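Local coordinates for protein, Family 18 Chitinase (Crocus vernus, PDB 3SIM) that probably hydrolyses chitin, as a plant glycoside hydrolase of family 18 built on a TIM barrel, at residues E5-G8 with G14-F17; S18-N23 with T27-V32. All coordinates share one frame; numbering follows the deposited sequence.

Contact 1: residues E5-G8 with G14-F17; sequences EYIG and GVKF
The Phe17 ring receives Ile7 CG2 on a slant, neither squarely over the ring nor in its plane, with Phe17 CE1 the atom approached at 4.4 Å. Beyond this pair, Gln65, Ile66 and Ile69 of helix 63-72 press on the same phenyl group. The other flat groups met by Ile7 are backbone carbonyls. Ile7 CD1 lies 4.1 Å from Val15 O and 4.4 Å from Lys16 C, so the methyl end of the isoleucine rests against main chain as much as against side chains. Among the latter it reaches Val15, where Ile7 CD1 and Val15 CG1 stand 4.3 Å apart. The two branches of the isoleucine thus divide the work: an extended arm, with CG1 opposite the backbone N (chi1 -174°) and CD1 carried on outward (chi2 164°), touches the 15-16 backbone and the valine, while the short CG2 branch serves Phe17. Lys16 CB points away from the strand. Asp19 OD2 accepts a hydrogen bond from Lys16 N and Ser13 OG pairs with Val15 N, which ties the loop to its own neighbours rather than to strand 2-7. Ile7 also packs on Ala255 and Asp256 of helix 255-258. The contact therefore joins the end of the first barrel strand to the loop that follows it, on the outer side of the barrel wall. Every approach across it involves carbon on the Ile7 side, which implies a buried apolar seam in ordinary van der Waals contact, driven by solvent exclusion, with no directional bonds between the segments.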
loop_
_atom_site.group_PDB
_atom_site.type_symbol
_atom_site.label_atom_id
_atom_site.label_comp_id
_atom_site.label_asym_id
_atom_site.label_seq_id
_atom_site.Cartn_x
_atom_site.Cartn_y
_atom_site.Cartn_z
ATOM N N GLU A 5 -7.526 -1.711 1.890
ATOM C CA GLU A 5 -7.566 -0.926 3.113
ATOM C C GLU A 5 -6.242 -0.835 3.879
ATOM O O GLU A 5 -5.853 -1.761 4.510
ATOM C CB GLU A 5 -8.667 -1.447 4.039
ATOM C CG GLU A 5 -8.966 -0.646 5.264
ATOM C CD GLU A 5 -9.887 0.615 5.025
ATOM O OE1 GLU A 5 -10.303 0.862 3.934
ATOM O OE2 GLU A 5 -10.173 1.341 5.928
ATOM N N TYR A 6 -5.566 0.302 3.819
ATOM C CA TYR A 6 -4.385 0.514 4.662
ATOM C C TYR A 6 -4.764 0.603 6.188
ATOM O O TYR A 6 -5.761 1.130 6.490
ATOM C CB TYR A 6 -3.512 1.671 4.187
ATOM C CG TYR A 6 -2.788 1.397 2.880
ATOM C CD1 TYR A 6 -1.465 1.062 2.838
ATOM C CD2 TYR A 6 -3.471 1.361 1.701
ATOM C CE1 TYR A 6 -0.844 0.800 1.619
ATOM C CE2 TYR A 6 -2.888 1.083 0.525
ATOM C CZ TYR A 6 -1.579 0.802 0.464
ATOM O OH TYR A 6 -1.030 0.543 -0.725
ATOM N N ILE A 7 -3.970 0.019 7.053
ATOM C CA ILE A 7 -4.239 -0.027 8.480
ATOM C C ILE A 7 -2.988 -0.163 9.369
ATOM O O ILE A 7 -2.029 -0.804 9.054
ATOM C CB ILE A 7 -5.296 -1.146 8.862
ATOM C CG1 ILE A 7 -5.708 -1.109 10.354
ATOM C CG2 ILE A 7 -4.773 -2.453 8.597
ATOM C CD1 ILE A 7 -6.870 -1.824 10.658
ATOM N N GLY A 8 -3.130 0.431 10.538
ATOM C CA GLY A 8 -2.096 0.656 11.506
ATOM C C GLY A 8 -1.254 1.941 11.579
ATOM O O GLY A 8 -0.368 1.974 12.335
ATOM N N GLY A 14 -6.199 2.850 17.871
ATOM C CA GLY A 14 -6.889 1.743 18.441
ATOM C C GLY A 14 -7.757 0.903 17.516
ATOM O O GLY A 14 -8.344 -0.010 17.962
ATOM N N VAL A 15 -7.809 1.227 16.235
ATOM C CA VAL A 15 -8.653 0.520 15.284
ATOM C C VAL A 15 -8.258 -0.947 15.049
ATOM O O VAL A 15 -7.199 -1.247 14.727
ATOM C CB VAL A 15 -8.826 1.315 13.948
ATOM C CG1 VAL A 15 -9.640 0.503 12.896
ATOM C CG2 VAL A 15 -9.429 2.620 14.214
ATOM N N LYS A 16 -9.207 -1.824 15.235
ATOM C CA LYS A 16 -9.091 -3.243 14.971
ATOM C C LYS A 16 -9.581 -3.661 13.619
ATOM O O LYS A 16 -10.370 -3.002 13.095
ATOM C CB LYS A 16 -9.885 -3.986 15.994
ATOM C CG LYS A 16 -9.148 -4.171 17.197
ATOM C CD LYS A 16 -9.825 -3.576 18.245
ATOM C CE LYS A 16 -10.699 -4.583 18.825
ATOM N NZ LYS A 16 -11.064 -4.212 20.167
ATOM N N PHE A 17 -9.173 -4.815 13.129
ATOM C CA PHE A 17 -9.603 -5.314 11.832
ATOM C C PHE A 17 -11.155 -5.432 11.834
ATOM O O PHE A 17 -11.848 -5.047 10.903
ATOM C CB PHE A 17 -9.020 -6.708 11.524
ATOM C CG PHE A 17 -7.505 -6.792 11.349
ATOM C CD1 PHE A 17 -6.852 -6.285 10.249
ATOM C CD2 PHE A 17 -6.754 -7.528 12.243
ATOM C CE1 PHE A 17 -5.494 -6.470 10.115
ATOM C CE2 PHE A 17 -5.425 -7.677 12.093
ATOM C CZ PHE A 17 -4.793 -7.149 11.035
#

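Contact 2: residues S18-N23 with T27-V32; sequences SDVPIN and TKFQFV
Ile22 and Phe29 make the CH-pi interaction of this contact: Ile22 CG1 sits 4.2 Å from the centroid of the Phe29 ring, 21° off its normal, displaced toward the rim. The nearest ring atom is Phe29 CE1, 4.0 Å from Ile22 CG1, and the two side chains cross at about a right angle. Ile22 CG2 flanks the same face from beyond the rim, 4.2 Å from Phe29 CD1. With Ile22 CG1 beside the backbone N (chi1 -62°), the longer branch runs over Phe29 and on to Phe31.

Other apolar contacts come at ring edges. Ile22 CD1 meets Phe31 CE1 at 4.0 Å, near the ring plane. Val20 works on both phenylalanines in the same fashion, its CB 4.2 Å from Phe31 CZ and its CG1 4.4 Å from Phe29 CZ. Between the aromatics, Phe29 presents an edge to the face of Phe31: Phe29 CE2 stands 3.4 Å above the Phe31 plane, over its centre. One polar atom comes close, Pro21 O, at 4.1 Å from Phe29 CE1.

An alanine in place of Ile22 lacks both branches beyond CB and would probably leave part of one Phe29 face and the Phe31 edge without their aliphatic partner, opening a gap under the loop.

Val76 of the next strand touches Ile22, Phe29 and Phe31, and Gln270 of helix 264-274 also touches Phe29. The segment 18-23 thus covers the outward side of strand 28-37 in a TIM barrel, in a connection that holds a short 3-10 turn instead of a longer helix. Apart from the Pro21 carbonyl, aliphatic groups meet aromatic ones, and the loop is held to the strand by dispersion and the burial of apolar surface, with the two rings turned to offer one face to Ile22 and two edges to the loop.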
loop_
_atom_site.group_PDB
_atom_site.type_symbol
_atom_site.label_atom_id
_atom_site.label_comp_id
_atom_site.label_asym_id
_atom_site.label_seq_id
_atom_site.Cartn_x
_atom_site.Cartn_y
_atom_site.Cartn_z
ATOM N N SER A 18 -11.659 -5.928 12.951
ATOM C CA SER A 18 -13.069 -6.143 13.185
ATOM C C SER A 18 -13.893 -4.858 13.290
ATOM O O SER A 18 -15.062 -4.910 13.239
ATOM C CB SER A 18 -13.346 -7.092 14.340
ATOM O OG SER A 18 -13.035 -6.535 15.559
ATOM N N ASP A 19 -13.249 -3.736 13.499
ATOM C CA ASP A 19 -13.909 -2.474 13.410
ATOM C C ASP A 19 -14.323 -2.059 11.968
ATOM O O ASP A 19 -15.160 -1.245 11.788
ATOM C CB ASP A 19 -13.137 -1.364 14.095
ATOM C CG ASP A 19 -12.990 -1.552 15.590
ATOM O OD1 ASP A 19 -13.772 -2.186 16.253
ATOM O OD2 ASP A 19 -12.051 -1.044 16.069
ATOM N N VAL A 20 -13.637 -2.573 10.971
ATOM C CA VAL A 20 -13.833 -2.172 9.602
ATOM C C VAL A 20 -14.906 -2.983 8.865
ATOM O O VAL A 20 -14.806 -4.131 8.749
ATOM C CB VAL A 20 -12.494 -2.152 8.826
ATOM C CG1 VAL A 20 -12.713 -1.780 7.399
ATOM C CG2 VAL A 20 -11.519 -1.240 9.478
ATOM N N PRO A 21 -15.901 -2.309 8.313
ATOM C CA PRO A 21 -16.933 -2.983 7.529
ATOM C C PRO A 21 -16.356 -3.728 6.317
ATOM O O PRO A 21 -15.667 -3.179 5.517
ATOM C CB PRO A 21 -17.840 -1.849 7.067
ATOM C CG PRO A 21 -17.223 -0.630 7.464
ATOM C CD PRO A 21 -16.042 -0.855 8.268
ATOM N N ILE A 22 -16.672 -4.997 6.235
ATOM C CA ILE A 22 -16.262 -5.847 5.168
ATOM C C ILE A 22 -17.492 -6.370 4.387
ATOM O O ILE A 22 -18.244 -7.145 4.890
ATOM C CB ILE A 22 -15.413 -7.051 5.713
ATOM C CG1 ILE A 22 -14.120 -6.573 6.408
ATOM C CG2 ILE A 22 -15.140 -8.020 4.659
ATOM C CD1 ILE A 22 -13.497 -7.538 7.289
ATOM N N ASN A 23 -17.601 -5.939 3.151
ATOM C CA ASN A 23 -18.656 -6.337 2.268
ATOM C C ASN A 23 -18.379 -7.722 1.687
ATOM O O ASN A 23 -17.462 -7.885 0.975
ATOM C CB ASN A 23 -18.795 -5.331 1.140
ATOM C CG ASN A 23 -20.061 -5.548 0.278
ATOM O OD1 ASN A 23 -20.748 -4.626 -0.021
ATOM N ND2 ASN A 23 -20.268 -6.721 -0.155
ATOM N N THR A 27 -14.819 -9.634 -4.118
ATOM C CA THR A 27 -13.997 -10.796 -4.408
ATOM C C THR A 27 -12.672 -10.859 -3.627
ATOM O O THR A 27 -12.387 -11.828 -3.061
ATOM C CB THR A 27 -13.713 -10.945 -5.926
ATOM O OG1 THR A 27 -14.853 -10.558 -6.682
ATOM C CG2 THR A 27 -13.266 -12.367 -6.241
ATOM N N LYS A 28 -11.949 -9.767 -3.619
ATOM C CA LYS A 28 -10.715 -9.642 -2.887
ATOM C C LYS A 28 -10.660 -8.395 -2.001
ATOM O O LYS A 28 -10.532 -7.298 -2.486
ATOM C CB LYS A 28 -9.527 -9.622 -3.828
ATOM C CG LYS A 28 -9.340 -10.724 -4.745
ATOM C CD LYS A 28 -8.230 -10.386 -5.633
ATOM C CE LYS A 28 -7.994 -11.366 -6.663
ATOM N NZ LYS A 28 -7.374 -12.576 -6.189
ATOM N N PHE A 29 -10.742 -8.596 -0.715
ATOM C CA PHE A 29 -10.528 -7.570 0.259
ATOM C C PHE A 29 -9.092 -7.723 0.801
ATOM O O PHE A 29 -8.745 -8.738 1.385
ATOM C CB PHE A 29 -11.540 -7.658 1.384
ATOM C CG PHE A 29 -11.490 -6.528 2.375
ATOM C CD1 PHE A 29 -12.528 -5.633 2.458
ATOM C CD2 PHE A 29 -10.435 -6.336 3.224
ATOM C CE1 PHE A 29 -12.474 -4.587 3.368
ATOM C CE2 PHE A 29 -10.425 -5.314 4.127
ATOM C CZ PHE A 29 -11.397 -4.471 4.193
ATOM N N GLN A 30 -8.258 -6.730 0.604
ATOM C CA GLN A 30 -6.919 -6.784 1.196
ATOM C C GLN A 30 -6.671 -5.713 2.260
ATOM O O GLN A 30 -6.663 -4.564 1.963
ATOM C CB GLN A 30 -5.814 -6.824 0.141
ATOM C CG GLN A 30 -6.093 -7.674 -1.081
ATOM C CD GLN A 30 -5.018 -7.641 -2.192
ATOM O OE1 GLN A 30 -4.941 -8.544 -2.988
ATOM N NE2 GLN A 30 -4.275 -6.600 -2.266
ATOM N N PHE A 31 -6.507 -6.139 3.497
ATOM C CA PHE A 31 -5.875 -5.343 4.547
ATOM C C PHE A 31 -4.388 -5.104 4.221
ATOM O O PHE A 31 -3.742 -5.988 3.740
ATOM C CB PHE A 31 -6.079 -5.939 5.943
ATOM C CG PHE A 31 -7.462 -5.697 6.541
ATOM C CD1 PHE A 31 -8.342 -6.732 6.729
ATOM C CD2 PHE A 31 -7.867 -4.466 6.917
ATOM C CE1 PHE A 31 -9.587 -6.496 7.257
ATOM C CE2 PHE A 31 -9.074 -4.251 7.430
ATOM C CZ PHE A 31 -9.943 -5.261 7.606
ATOM N N VAL A 32 -3.881 -3.899 4.416
ATOM C CA VAL A 32 -2.451 -3.647 4.287
ATOM C C VAL A 32 -1.761 -3.022 5.547
ATOM O O VAL A 32 -1.950 -1.870 5.866
ATOM C CB VAL A 32 -2.083 -2.862 2.942
ATOM C CG1 VAL A 32 -0.643 -2.598 2.836
ATOM C CG2 VAL A 32 -2.645 -3.502 1.738
#

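Overall arrangement
Contacts 1 and 2 follow one another along the chain, their centres about 10 Å apart, and together hold the connection between strands 2-7 and 28-37 against the outside of the barrel. The two strands are parallel sheet neighbours: Glu5 O lies 2.9 Å from Val32 N and Glu5 N 3.0 Å from Gln30 O, both probable hydrogen bonds. Outside, Phe17 of contact 1 and Phe31 of contact 2 pack edge-to-face, with Phe17 CD1 3.8 Å from Phe31 CG. Tyr6 points inward instead, stacking on Trp253; its OH is hydrogen-bonded to Ser160 and Asn184 and weakly to Asp123 of the family's DxxDxDxE signature (DGIDIDYE here), probably at the substrate cleft.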